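Local coordinates for conserved hypothetical protein (Bacteroides thetaiotaomicron, PDB 2HQY) that is of unknown function but binds coenzyme A and probably transfers an acyl or aminoacyl group, at residues A[217-221]-A[245-249]; A[164-168]-A[209-213]; A[171-175]-A[236-240]; A[230-234]-A[253-257]. One frame throughout, in Å; residues are numbered along the deposited sequence.

Interaction 1: A[217-221]-A[245-249]. With COA (coenzyme A), chain C.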
loop_
_atom_site.group_PDB
_atom_site.type_symbol
_atom_site.label_atom_id
_atom_site.label_comp_id
_atom_site.label_asym_id
_atom_site.label_seq_id
_atom_site.Cartn_x
_atom_site.Cartn_y
_atom_site.Cartn_z
ATOM N N ILE A 217 -25.510 -10.487 -11.808
ATOM C CA ILE A 217 -24.673 -11.026 -10.757
ATOM C C ILE A 217 -25.308 -10.776 -9.388
ATOM O O ILE A 217 -25.777 -9.652 -9.090
ATOM C CB ILE A 217 -23.239 -10.459 -10.799
ATOM C CG1 ILE A 217 -22.394 -11.105 -9.697
ATOM C CG2 ILE A 217 -23.235 -8.910 -10.681
ATOM C CD1 ILE A 217 -20.887 -10.690 -9.756
ATOM N N VAL A 218 -25.351 -11.820 -8.572
ATOM C CA VAL A 218 -25.872 -11.688 -7.213
ATOM C C VAL A 218 -24.897 -12.148 -6.116
ATOM O O VAL A 218 -25.179 -11.988 -4.941
ATOM C CB VAL A 218 -27.243 -12.426 -7.009
ATOM C CG1 VAL A 218 -28.329 -11.818 -7.897
ATOM C CG2 VAL A 218 -27.106 -13.958 -7.176
ATOM N N ALA A 219 -23.775 -12.754 -6.495
ATOM C CA ALA A 219 -22.748 -13.134 -5.509
ATOM C C ALA A 219 -21.441 -13.413 -6.227
ATOM O O ALA A 219 -21.466 -13.768 -7.408
ATOM C CB ALA A 219 -23.171 -14.379 -4.723
ATOM N N PHE A 220 -20.314 -13.232 -5.528
ATOM C CA PHE A 220 -19.033 -13.778 -6.016
ATOM C C PHE A 220 -18.159 -14.169 -4.830
ATOM O O PHE A 220 -18.404 -13.739 -3.678
ATOM C CB PHE A 220 -18.314 -12.801 -6.969
ATOM C CG PHE A 220 -17.725 -11.599 -6.273
ATOM C CD1 PHE A 220 -16.407 -11.635 -5.794
ATOM C CD2 PHE A 220 -18.497 -10.437 -6.100
ATOM C CE1 PHE A 220 -15.850 -10.531 -5.118
ATOM C CE2 PHE A 220 -17.942 -9.317 -5.445
ATOM C CZ PHE A 220 -16.610 -9.385 -4.944
ATOM N N THR A 221 -17.144 -14.973 -5.109
ATOM C CA THR A 221 -16.239 -15.481 -4.065
ATOM C C THR A 221 -14.935 -15.805 -4.726
ATOM O O THR A 221 -14.931 -16.136 -5.920
ATOM C CB THR A 221 -16.856 -16.740 -3.351
ATOM O OG1 THR A 221 -16.055 -17.116 -2.230
ATOM C CG2 THR A 221 -17.015 -17.936 -4.298
ATOM N N ALA A 245 -28.324 -16.860 -1.519
ATOM C CA ALA A 245 -27.184 -16.656 -2.394
ATOM C C ALA A 245 -25.851 -16.967 -1.709
ATOM O O ALA A 245 -24.990 -17.561 -2.331
ATOM C CB ALA A 245 -27.173 -15.247 -2.987
ATOM N N TYR A 246 -25.670 -16.562 -0.453
ATOM C CA TYR A 246 -24.433 -16.933 0.268
ATOM C C TYR A 246 -24.273 -18.451 0.372
ATOM O O TYR A 246 -23.179 -18.989 0.121
ATOM C CB TYR A 246 -24.372 -16.298 1.667
ATOM C CG TYR A 246 -23.868 -14.863 1.667
ATOM C CD1 TYR A 246 -24.710 -13.800 2.020
ATOM C CD2 TYR A 246 -22.537 -14.566 1.305
ATOM C CE1 TYR A 246 -24.232 -12.464 2.039
ATOM C CE2 TYR A 246 -22.056 -13.244 1.300
ATOM C CZ TYR A 246 -22.905 -12.199 1.668
ATOM O OH TYR A 246 -22.433 -10.891 1.663
ATOM N N ALA A 247 -25.360 -19.151 0.715
ATOM C CA ALA A 247 -25.298 -20.629 0.801
ATOM C C ALA A 247 -24.940 -21.268 -0.547
ATOM O O ALA A 247 -24.098 -22.182 -0.605
ATOM C CB ALA A 247 -26.636 -21.229 1.331
ATOM N N MET A 248 -25.602 -20.824 -1.617
ATOM C CA MET A 248 -25.391 -21.452 -2.934
ATOM C C MET A 248 -23.969 -21.206 -3.477
ATOM O O MET A 248 -23.348 -22.139 -4.021
ATOM C CB MET A 248 -26.429 -21.016 -3.966
ATOM C CG MET A 248 -26.193 -21.706 -5.342
ATOM S SD MET A 248 -26.231 -23.560 -5.165
ATOM C CE MET A 248 -27.883 -23.481 -5.029
ATOM N N ILE A 249 -23.457 -19.985 -3.337
ATOM C CA ILE A 249 -22.111 -19.696 -3.870
ATOM C C ILE A 249 -21.017 -20.441 -3.111
ATOM O O ILE A 249 -20.053 -20.935 -3.709
ATOM C CB ILE A 249 -21.789 -18.191 -4.038
ATOM C CG1 ILE A 249 -20.588 -18.068 -5.001
ATOM C CG2 ILE A 249 -21.568 -17.482 -2.671
ATOM C CD1 ILE A 249 -20.518 -16.834 -5.776
HETATM N N1A COA C . -15.233 -7.650 6.483
HETATM C C2A COA C . -16.092 -8.193 5.597
HETATM N N3A COA C . -17.417 -8.151 5.798
HETATM C C4A COA C . -17.925 -7.550 6.912
HETATM C C5A COA C . -17.063 -6.979 7.843
HETATM C C6A COA C . -15.682 -7.036 7.606
HETATM N N6A COA C . -14.777 -6.499 8.463
HETATM N N7A COA C . -17.847 -6.465 8.826
HETATM C C8A COA C . -19.145 -6.702 8.511
HETATM N N9A COA C . -19.184 -7.385 7.357
HETATM C C1B COA C . -20.397 -7.802 6.598
HETATM C C2B COA C . -21.308 -8.918 7.097
HETATM O O2B COA C . -20.882 -10.184 6.599
HETATM C C3B COA C . -22.611 -8.518 6.423
HETATM O O3B COA C . -22.638 -8.943 5.056
HETATM P P3B COA C . -24.036 -9.184 4.288
HETATM O O7A COA C . -24.491 -10.529 4.851
HETATM O O8A COA C . -23.682 -9.146 2.807
HETATM O O9A COA C . -24.963 -8.059 4.693
HETATM C C4B COA C . -22.611 -6.997 6.414
HETATM O O4B COA C . -21.229 -6.629 6.463
HETATM C C5B COA C . -23.390 -6.404 7.596
HETATM O O5B COA C . -23.456 -7.381 8.647
HETATM P P1A COA C . -23.302 -7.089 10.237
HETATM O O1A COA C . -22.919 -8.395 10.901
HETATM O O2A COA C . -22.447 -5.854 10.490
HETATM O O3A COA C . -24.844 -6.784 10.618
HETATM O O4A COA C . -27.025 -5.512 10.434
HETATM O O5A COA C . -24.779 -4.382 9.693
#

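Interaction 2: A[164-168]-A[209-213]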
loop_
_atom_site.group_PDB
_atom_site.type_symbol
_atom_site.label_atom_id
_atom_site.label_comp_id
_atom_site.label_asym_id
_atom_site.label_seq_id
_atom_site.Cartn_x
_atom_site.Cartn_y
_atom_site.Cartn_z
ATOM N N ARG A 164 -15.196 -11.327 -16.638
ATOM C CA ARG A 164 -16.182 -11.246 -15.567
ATOM C C ARG A 164 -15.678 -10.532 -14.307
ATOM O O ARG A 164 -16.420 -10.434 -13.318
ATOM C CB ARG A 164 -16.713 -12.644 -15.220
ATOM C CG ARG A 164 -17.461 -13.328 -16.377
ATOM C CD ARG A 164 -18.099 -14.646 -15.914
ATOM N NE ARG A 164 -18.706 -15.359 -17.038
ATOM C CZ ARG A 164 -18.286 -16.539 -17.500
ATOM N NH1 ARG A 164 -18.923 -17.089 -18.525
ATOM N NH2 ARG A 164 -17.267 -17.198 -16.938
ATOM N N ILE A 165 -14.450 -10.010 -14.349
ATOM C CA ILE A 165 -13.904 -9.256 -13.217
ATOM C C ILE A 165 -14.745 -8.009 -12.967
ATOM O O ILE A 165 -15.076 -7.684 -11.802
ATOM C CB ILE A 165 -12.417 -8.863 -13.450
ATOM C CG1 ILE A 165 -11.542 -10.107 -13.723
ATOM C CG2 ILE A 165 -11.881 -8.033 -12.271
ATOM C CD1 ILE A 165 -11.123 -10.916 -12.470
ATOM N N GLN A 166 -15.112 -7.317 -14.056
ATOM C CA GLN A 166 -15.889 -6.081 -13.902
ATOM C C GLN A 166 -17.229 -6.285 -13.152
ATOM O O GLN A 166 -17.642 -5.419 -12.331
ATOM C CB GLN A 166 -16.087 -5.347 -15.237
ATOM C CG GLN A 166 -16.685 -3.951 -15.061
ATOM C CD GLN A 166 -15.783 -3.048 -14.223
ATOM O OE1 GLN A 166 -14.609 -2.901 -14.529
ATOM N NE2 GLN A 166 -16.343 -2.428 -13.172
ATOM N N GLU A 167 -17.934 -7.382 -13.421
ATOM C CA GLU A 167 -19.211 -7.532 -12.704
ATOM C C GLU A 167 -18.990 -7.778 -11.205
ATOM O O GLU A 167 -19.806 -7.354 -10.365
ATOM C CB GLU A 167 -20.144 -8.563 -13.344
ATOM C CG GLU A 167 -19.616 -9.940 -13.454
ATOM C CD GLU A 167 -20.666 -10.895 -14.019
ATOM O OE1 GLU A 167 -21.804 -10.477 -14.295
ATOM O OE2 GLU A 167 -20.344 -12.066 -14.201
ATOM N N CYS A 168 -17.883 -8.429 -10.857
ATOM C CA CYS A 168 -17.528 -8.596 -9.430
ATOM C C CYS A 168 -17.254 -7.212 -8.819
ATOM O O CYS A 168 -17.701 -6.894 -7.722
ATOM C CB CYS A 168 -16.291 -9.481 -9.270
ATOM S SG CYS A 168 -16.617 -11.196 -9.805
ATOM N N GLY A 209 -15.654 -17.782 -8.134
ATOM C CA GLY A 209 -16.957 -18.145 -8.756
ATOM C C GLY A 209 -17.920 -16.975 -8.625
ATOM O O GLY A 209 -17.729 -16.062 -7.771
ATOM N N ILE A 210 -18.941 -16.995 -9.474
ATOM C CA ILE A 210 -19.958 -15.958 -9.555
ATOM C C ILE A 210 -21.321 -16.645 -9.705
ATOM O O ILE A 210 -21.447 -17.639 -10.419
ATOM C CB ILE A 210 -19.714 -15.058 -10.803
ATOM C CG1 ILE A 210 -18.394 -14.296 -10.671
ATOM C CG2 ILE A 210 -20.837 -14.064 -10.962
ATOM C CD1 ILE A 210 -17.914 -13.693 -12.040
ATOM N N LEU A 211 -22.311 -16.130 -8.988
ATOM C CA LEU A 211 -23.682 -16.575 -9.099
ATOM C C LEU A 211 -24.491 -15.482 -9.813
ATOM O O LEU A 211 -24.388 -14.287 -9.469
ATOM C CB LEU A 211 -24.211 -16.826 -7.677
ATOM C CG LEU A 211 -25.303 -17.858 -7.484
ATOM C CD1 LEU A 211 -24.808 -19.240 -7.960
ATOM C CD2 LEU A 211 -25.763 -17.839 -6.018
ATOM N N HIS A 212 -25.273 -15.890 -10.818
ATOM C CA HIS A 212 -26.195 -15.001 -11.500
ATOM C C HIS A 212 -27.632 -15.513 -11.320
ATOM O O HIS A 212 -27.884 -16.734 -11.374
ATOM C CB HIS A 212 -25.886 -14.969 -12.978
ATOM C CG HIS A 212 -24.468 -14.636 -13.297
ATOM N ND1 HIS A 212 -23.473 -15.595 -13.397
ATOM C CD2 HIS A 212 -23.885 -13.448 -13.577
ATOM C CE1 HIS A 212 -22.337 -14.995 -13.716
ATOM N NE2 HIS A 212 -22.563 -13.695 -13.837
ATOM N N VAL A 213 -28.547 -14.581 -11.066
ATOM C CA VAL A 213 -29.987 -14.881 -11.005
ATOM C C VAL A 213 -30.714 -13.841 -11.854
ATOM O O VAL A 213 -30.396 -12.648 -11.797
ATOM C CB VAL A 213 -30.516 -14.860 -9.541
ATOM C CG1 VAL A 213 -32.046 -14.936 -9.516
ATOM C CG2 VAL A 213 -29.941 -16.015 -8.735
#

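Interaction 3: A[171-175]-A[236-240]. With COA (coenzyme A), chain C.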
loop_
_atom_site.group_PDB
_atom_site.type_symbol
_atom_site.label_atom_id
_atom_site.label_comp_id
_atom_site.label_asym_id
_atom_site.label_seq_id
_atom_site.Cartn_x
_atom_site.Cartn_y
_atom_site.Cartn_z
ATOM N N LEU A 171 -20.575 -5.481 -8.265
ATOM C CA LEU A 171 -21.291 -5.971 -7.083
ATOM C C LEU A 171 -20.655 -5.401 -5.816
ATOM O O LEU A 171 -21.365 -4.959 -4.891
ATOM C CB LEU A 171 -21.314 -7.497 -7.032
ATOM C CG LEU A 171 -22.139 -8.049 -5.866
ATOM C CD1 LEU A 171 -23.595 -7.672 -6.052
ATOM C CD2 LEU A 171 -21.955 -9.549 -5.760
ATOM N N GLU A 172 -19.326 -5.417 -5.770
ATOM C CA GLU A 172 -18.628 -4.848 -4.608
ATOM C C GLU A 172 -19.011 -3.355 -4.403
ATOM O O GLU A 172 -19.205 -2.907 -3.248
ATOM C CB GLU A 172 -17.096 -5.038 -4.707
ATOM C CG GLU A 172 -16.290 -4.166 -3.683
ATOM C CD GLU A 172 -16.381 -4.619 -2.223
ATOM O OE1 GLU A 172 -17.176 -5.528 -1.891
ATOM O OE2 GLU A 172 -15.634 -4.056 -1.377
ATOM N N ALA A 173 -19.075 -2.592 -5.494
ATOM C CA ALA A 173 -19.408 -1.153 -5.410
ATOM C C ALA A 173 -20.832 -0.981 -4.861
ATOM O O ALA A 173 -21.087 -0.103 -4.046
ATOM C CB ALA A 173 -19.264 -0.487 -6.781
ATOM N N GLU A 174 -21.743 -1.862 -5.263
ATOM C CA GLU A 174 -23.110 -1.795 -4.754
ATOM C C GLU A 174 -23.144 -2.161 -3.285
ATOM O O GLU A 174 -23.812 -1.499 -2.496
ATOM C CB GLU A 174 -24.035 -2.736 -5.522
ATOM C CG GLU A 174 -24.254 -2.281 -6.967
ATOM C CD GLU A 174 -25.455 -2.966 -7.625
ATOM O OE1 GLU A 174 -26.363 -3.462 -6.894
ATOM O OE2 GLU A 174 -25.489 -3.000 -8.880
ATOM N N TRP A 175 -22.418 -3.219 -2.930
ATOM C CA TRP A 175 -22.374 -3.704 -1.545
ATOM C C TRP A 175 -21.780 -2.636 -0.628
ATOM O O TRP A 175 -22.259 -2.413 0.494
ATOM C CB TRP A 175 -21.531 -4.995 -1.494
ATOM C CG TRP A 175 -21.622 -5.716 -0.193
ATOM C CD1 TRP A 175 -22.465 -6.748 0.128
ATOM C CD2 TRP A 175 -20.828 -5.466 0.969
ATOM N NE1 TRP A 175 -22.246 -7.151 1.434
ATOM C CE2 TRP A 175 -21.250 -6.378 1.970
ATOM C CE3 TRP A 175 -19.805 -4.550 1.269
ATOM C CZ2 TRP A 175 -20.674 -6.414 3.253
ATOM C CZ3 TRP A 175 -19.236 -4.570 2.551
ATOM C CH2 TRP A 175 -19.679 -5.508 3.529
ATOM N N GLU A 236 -16.259 -13.428 0.152
ATOM C CA GLU A 236 -17.565 -13.867 -0.307
ATOM C C GLU A 236 -18.549 -12.712 -0.146
ATOM O O GLU A 236 -18.723 -12.193 0.967
ATOM C CB GLU A 236 -17.997 -15.093 0.517
ATOM C CG GLU A 236 -19.133 -15.897 -0.064
ATOM C CD GLU A 236 -19.476 -17.081 0.839
ATOM O OE1 GLU A 236 -19.166 -18.231 0.455
ATOM O OE2 GLU A 236 -20.000 -16.844 1.958
ATOM N N LYS A 237 -19.168 -12.272 -1.245
ATOM C CA LYS A 237 -20.098 -11.138 -1.231
ATOM C C LYS A 237 -21.351 -11.521 -1.961
ATOM O O LYS A 237 -21.288 -12.185 -2.996
ATOM C CB LYS A 237 -19.537 -9.902 -1.952
ATOM C CG LYS A 237 -18.307 -9.280 -1.348
ATOM C CD LYS A 237 -18.638 -8.612 -0.049
ATOM C CE LYS A 237 -17.423 -7.887 0.458
ATOM N NZ LYS A 237 -17.735 -7.378 1.799
ATOM N N ALA A 238 -22.498 -11.088 -1.436
ATOM C CA ALA A 238 -23.766 -11.352 -2.086
ATOM C C ALA A 238 -24.705 -10.158 -1.960
ATOM O O ALA A 238 -24.596 -9.355 -1.009
ATOM C CB ALA A 238 -24.405 -12.646 -1.539
ATOM N N ASP A 239 -25.556 -10.005 -2.977
ATOM C CA ASP A 239 -26.671 -9.054 -2.955
ATOM C C ASP A 239 -27.623 -9.564 -1.864
ATOM O O ASP A 239 -28.102 -10.706 -1.907
ATOM C CB ASP A 239 -27.344 -9.025 -4.341
ATOM C CG ASP A 239 -28.523 -8.069 -4.427
ATOM O OD1 ASP A 239 -29.077 -7.637 -3.394
ATOM O OD2 ASP A 239 -28.930 -7.779 -5.572
ATOM N N THR A 240 -27.882 -8.719 -0.874
ATOM C CA THR A 240 -28.598 -9.173 0.326
ATOM C C THR A 240 -30.093 -9.435 0.096
ATOM O O THR A 240 -30.724 -10.222 0.831
ATOM C CB THR A 240 -28.333 -8.229 1.533
ATOM O OG1 THR A 240 -28.717 -8.880 2.753
ATOM C CG2 THR A 240 -29.022 -6.870 1.369
HETATM N N1A COA C . -15.233 -7.650 6.483
HETATM C C2A COA C . -16.092 -8.193 5.597
HETATM N N3A COA C . -17.417 -8.151 5.798
HETATM C C4A COA C . -17.925 -7.550 6.912
HETATM C C5A COA C . -17.063 -6.979 7.843
HETATM C C6A COA C . -15.682 -7.036 7.606
HETATM N N6A COA C . -14.777 -6.499 8.463
HETATM N N7A COA C . -17.847 -6.465 8.826
HETATM C C8A COA C . -19.145 -6.702 8.511
HETATM N N9A COA C . -19.184 -7.385 7.357
HETATM C C1B COA C . -20.397 -7.802 6.598
HETATM C C2B COA C . -21.308 -8.918 7.097
HETATM O O2B COA C . -20.882 -10.184 6.599
HETATM C C3B COA C . -22.611 -8.518 6.423
HETATM O O3B COA C . -22.638 -8.943 5.056
HETATM P P3B COA C . -24.036 -9.184 4.288
HETATM O O7A COA C . -24.491 -10.529 4.851
HETATM O O8A COA C . -23.682 -9.146 2.807
HETATM O O9A COA C . -24.963 -8.059 4.693
HETATM C C4B COA C . -22.611 -6.997 6.414
HETATM O O4B COA C . -21.229 -6.629 6.463
HETATM C C5B COA C . -23.390 -6.404 7.596
HETATM O O5B COA C . -23.456 -7.381 8.647
HETATM P P1A COA C . -23.302 -7.089 10.237
HETATM O O1A COA C . -22.919 -8.395 10.901
HETATM O O2A COA C . -22.447 -5.854 10.490
HETATM O O3A COA C . -24.844 -6.784 10.618
HETATM O O4A COA C . -27.025 -5.512 10.434
HETATM O O5A COA C . -24.779 -4.382 9.693
#

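Interaction 4: A[230-234]-A[253-257]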
loop_
_atom_site.group_PDB
_atom_site.type_symbol
_atom_site.label_atom_id
_atom_site.label_comp_id
_atom_site.label_asym_id
_atom_site.label_seq_id
_atom_site.Cartn_x
_atom_site.Cartn_y
_atom_site.Cartn_z
ATOM N N THR A 230 -4.697 -27.125 2.279
ATOM C CA THR A 230 -5.622 -26.112 2.798
ATOM C C THR A 230 -5.854 -25.049 1.727
ATOM O O THR A 230 -4.907 -24.462 1.209
ATOM C CB THR A 230 -5.092 -25.431 4.095
ATOM O OG1 THR A 230 -4.610 -26.433 5.013
ATOM C CG2 THR A 230 -6.171 -24.567 4.758
ATOM N N PHE A 231 -7.118 -24.857 1.377
ATOM C CA PHE A 231 -7.512 -23.803 0.433
ATOM C C PHE A 231 -8.169 -22.691 1.250
ATOM O O PHE A 231 -8.995 -22.981 2.126
ATOM C CB PHE A 231 -8.512 -24.384 -0.561
ATOM C CG PHE A 231 -8.748 -23.508 -1.764
ATOM C CD1 PHE A 231 -7.999 -23.689 -2.921
ATOM C CD2 PHE A 231 -9.689 -22.482 -1.723
ATOM C CE1 PHE A 231 -8.211 -22.883 -4.058
ATOM C CE2 PHE A 231 -9.912 -21.658 -2.845
ATOM C CZ PHE A 231 -9.157 -21.861 -4.011
ATOM N N GLY A 232 -7.868 -21.434 0.945
ATOM C CA GLY A 232 -8.446 -20.324 1.702
ATOM C C GLY A 232 -9.491 -19.637 0.845
ATOM O O GLY A 232 -9.240 -19.316 -0.316
ATOM N N VAL A 233 -10.662 -19.403 1.411
ATOM C CA VAL A 233 -11.664 -18.584 0.765
ATOM C C VAL A 233 -11.524 -17.179 1.361
ATOM O O VAL A 233 -11.776 -16.978 2.551
ATOM C CB VAL A 233 -13.112 -19.153 0.967
ATOM C CG1 VAL A 233 -14.140 -18.249 0.291
ATOM C CG2 VAL A 233 -13.190 -20.550 0.393
ATOM N N HIS A 234 -11.095 -16.223 0.547
ATOM C CA HIS A 234 -10.733 -14.880 1.066
ATOM C C HIS A 234 -11.889 -13.894 1.086
ATOM O O HIS A 234 -11.925 -12.985 1.922
ATOM C CB HIS A 234 -9.542 -14.273 0.294
ATOM C CG HIS A 234 -8.341 -15.169 0.251
ATOM N ND1 HIS A 234 -8.056 -16.066 1.264
ATOM C CD2 HIS A 234 -7.371 -15.334 -0.683
ATOM C CE1 HIS A 234 -6.978 -16.763 0.936
ATOM N NE2 HIS A 234 -6.536 -16.327 -0.233
ATOM N N PHE A 253 -18.738 -23.141 -5.172
ATOM C CA PHE A 253 -17.304 -22.934 -5.236
ATOM C C PHE A 253 -16.550 -24.045 -4.479
ATOM O O PHE A 253 -15.487 -24.458 -4.937
ATOM C CB PHE A 253 -16.935 -21.528 -4.740
ATOM C CG PHE A 253 -15.455 -21.202 -4.873
ATOM C CD1 PHE A 253 -14.823 -21.257 -6.113
ATOM C CD2 PHE A 253 -14.716 -20.844 -3.756
ATOM C CE1 PHE A 253 -13.467 -20.944 -6.247
ATOM C CE2 PHE A 253 -13.351 -20.533 -3.864
ATOM C CZ PHE A 253 -12.734 -20.576 -5.122
ATOM N N ALA A 254 -17.118 -24.554 -3.378
ATOM C CA ALA A 254 -16.471 -25.655 -2.618
ATOM C C ALA A 254 -16.249 -26.846 -3.565
ATOM O O ALA A 254 -15.203 -27.505 -3.545
ATOM C CB ALA A 254 -17.314 -26.051 -1.390
ATOM N N ASN A 255 -17.227 -27.073 -4.433
ATOM C CA ASN A 255 -17.125 -28.155 -5.411
ATOM C C ASN A 255 -16.072 -27.978 -6.500
ATOM O O ASN A 255 -15.685 -28.959 -7.174
ATOM C CB ASN A 255 -18.510 -28.483 -5.968
ATOM C CG ASN A 255 -19.270 -29.413 -5.028
ATOM O OD1 ASN A 255 -19.008 -30.632 -4.982
ATOM N ND2 ASN A 255 -20.178 -28.850 -4.252
ATOM N N ARG A 256 -15.625 -26.737 -6.679
ATOM C CA ARG A 256 -14.567 -26.404 -7.648
ATOM C C ARG A 256 -13.160 -26.450 -7.026
ATOM O O ARG A 256 -12.153 -26.514 -7.738
ATOM C CB ARG A 256 -14.826 -25.020 -8.251
ATOM C CG ARG A 256 -16.179 -24.880 -8.976
ATOM C CD ARG A 256 -16.358 -25.925 -10.105
ATOM N NE ARG A 256 -17.578 -25.629 -10.865
ATOM C CZ ARG A 256 -17.647 -25.038 -12.057
ATOM N NH1 ARG A 256 -16.545 -24.710 -12.740
ATOM N NH2 ARG A 256 -18.856 -24.830 -12.584
ATOM N N ILE A 257 -13.084 -26.417 -5.702
ATOM C CA ILE A 257 -11.796 -26.499 -5.024
ATOM C C ILE A 257 -11.234 -27.922 -5.198
ATOM O O ILE A 257 -11.947 -28.904 -4.922
ATOM C CB ILE A 257 -11.951 -26.143 -3.509
ATOM C CG1 ILE A 257 -12.277 -24.646 -3.346
ATOM C CG2 ILE A 257 -10.683 -26.577 -2.727
ATOM C CD1 ILE A 257 -12.729 -24.244 -1.910
#

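Interaction 1: A[217-221]-A[245-249]
A classic beta bulge in strand 216-227 packs here against the first turn of helix 245-256, in the GNAT-like domain expected of the acetyltransferase clan, beside the bound coenzyme A. The bulge residues Val218 and Ala219 both face Leu211 on the neighbouring strand 207-213. Strand and helix axes cross at -48° and come within 8.4 Å, a close approach that small side chains allow: Ala219 CB lies 4.4 Å from Ala245 CB, and Val218 CG2 reaches the same methyl from the flank. One turn on, Ile249 does most of the touching. Its CG1 stands anti to the backbone N (chi1 -162°), and with chi2 also extended the branch runs out to the strand, where CD1 settles 3.4 Å from Phe220 CA and also against Ala219 CB. The Phe220 ring turns to the other side of the sheet, toward Cys168 and Leu171 of helix 165-179, and leaves its backbone to meet the isoleucine. The side chains of Thr221 and Ile249 run antiparallel alongside one another, the methyl CG2 of the threonine lying 3.6 Å from Ile249 CG1, while Thr221 OG1 is hydrogen-bonded to the carbonyl of Val235. No hydrogen bond links strand and helix, and the meeting surface is buried and apolar. Tyr246, between the two anchoring residues of the helix, serves the cofactor instead. Its ring meets a phosphate oxygen at its edge and in its plane, and Tyr246 OH donates a hydrogen bond to O8A of coenzyme A, modelled at 2.4 Å, so short that the exact length is doubtful.

Interaction 2: A[164-168]-A[209-213]
The imidazole of His212 meets the carboxylate of Glu167 at its edge, in the ring plane, and the two flat groups are turned 36° against each other. His212 NE2 donates to Glu167 OE2 over 2.8 Å with an N-H...O angle of 163°; the nitrogen approaches the syn side of that oxygen but sits 30° out of the carboxylate plane. Glu167 reaches it with CG lodged between its backbone N and carbonyl carbon and the rest of the chain extended. On the far side of the ring, His212 ND1 is hydrogen-bonded to the carbonyl of Glu156, and a bond at each nitrogen should hold the imidazole against rotation. The contact lays the start of helix 165-179 over strand 207-213, between strands 156-159 and 216-227 of the sheet, consistent with the acetyltransferase fold of its clan. Beneath the polar pair Ile210 fills the gap between helix and strand. Its CD1 touches Cys168 SG at 3.6 Å and, at the same distance, Arg164 CB, while CG2 of this isoleucine lies 3.8 Å from Glu167 OE2. Arg164 carries its extended chain obliquely past the isoleucine, and its NH2 is hydrogen-bonded to the carbonyl of Pro159.

Interaction 3: A[171-175]-A[236-240]
Lys237 crosses Trp175 at about a right angle and lays its chain over one face of the indole. Its CD stands 3.9 Å from the centroid of the five-membered ring of Trp175, a CH-pi contact, and its NZ makes a cation-pi contact with the six-membered ring, 3.2 Å from the centroid and 12° off the normal. The bend at chi2 (-70°) folds the lysine back over the ring. Glu190 of helix 185-199, itself a coenzyme A residue, forms the salt bridge with this ammonium; Glu172 OE1 stays beyond salt-bridge range and touches Lys237 CE at 3.3 Å, buried with no polar partner in the model. The lysine thus links the sheet to two helices beside the cofactor pocket of this probably acetyltransferase-like fold. Next, Ala238 turns its methyl away from the helix, but its carbonyl oxygen lies at the edge of the indole, 3.6 Å from Trp175 CD1. The indole nitrogen is committed to the ligand: Trp175 NE1 points at O8A of coenzyme A over 2.8 Å, nearly straight at 177°. With Trp175 cut back to alanine, this phosphate oxygen is likely to lose its N-H donor, and Lys237 the ring beneath its ammonium. At Asp239, where the strand has ended, the carboxylate is hydrogen-bonded to Ser241.

Interaction 4: A[230-234]-A[253-257]
A beta-alpha-beta unit, strand 230-238, helix 245-256 and strand 263-265, is closed here by apolar packing, the end of the helix and the residue just after it coming down on the preceding strand. The tight part is Phe231 against Ile257. The isoleucine lies over one face of the phenyl ring: its CG1 is 3.9 Å from the Phe231 centroid and 17° off the normal, a CH-pi contact displaced toward the rim. Ile257 CD1 comes closer still to a ring carbon, 3.5 Å from Phe231 CD2, and CG2 rests near CB and CG at the base of the ring. With CG anti to the backbone N (chi1 -166°), Phe231 projects from the strand toward Ile257. Its outer end meets Phe253, but that meeting is oblique, with planes 67° apart and centroids separated by 5.8 Å. Trimming Phe231 to an alanine would probably open a gap under Ile257 and leave the outer end of Phe253 without its aromatic neighbour. Packing is looser toward Val233, two residues along the strand. The solvent side belongs to Asn255 and Arg256, which are exposed and make no contact with the strand, Asn255 being hydrogen-bonded through its side chain to Ala131. Val233 offers one methyl to both Phe253 and Ile257: its CG2 approaches the edge of the Phe253 ring, 4.3 Å from CE2, and lies 4.4 Å from Ile257 CD1.

Overall arrangement
All four contacts pack helices on three successive strands, 207-213, 216-227 and 230-238. Interactions 2 and 3 share helix 165-179, with centres 10 Å apart; the centres of interactions 1 and 4 are 14 Å apart, and both use helix 245-256. Interaction 1 is about 9 Å, centre to centre, from each of interactions 2 and 3, tied to both by probable backbone hydrogen bonds of strand 216-227. Interactions 3 and 4 use different stretches of strand 230-238, about 19 Å apart centre to centre. Along the chain interaction 2 closes before interaction 1 opens, whereas interaction 3 interlaces with the other three. Interactions 1 and 3 converge on one phosphate oxygen of coenzyme A, so both helices contribute to its site.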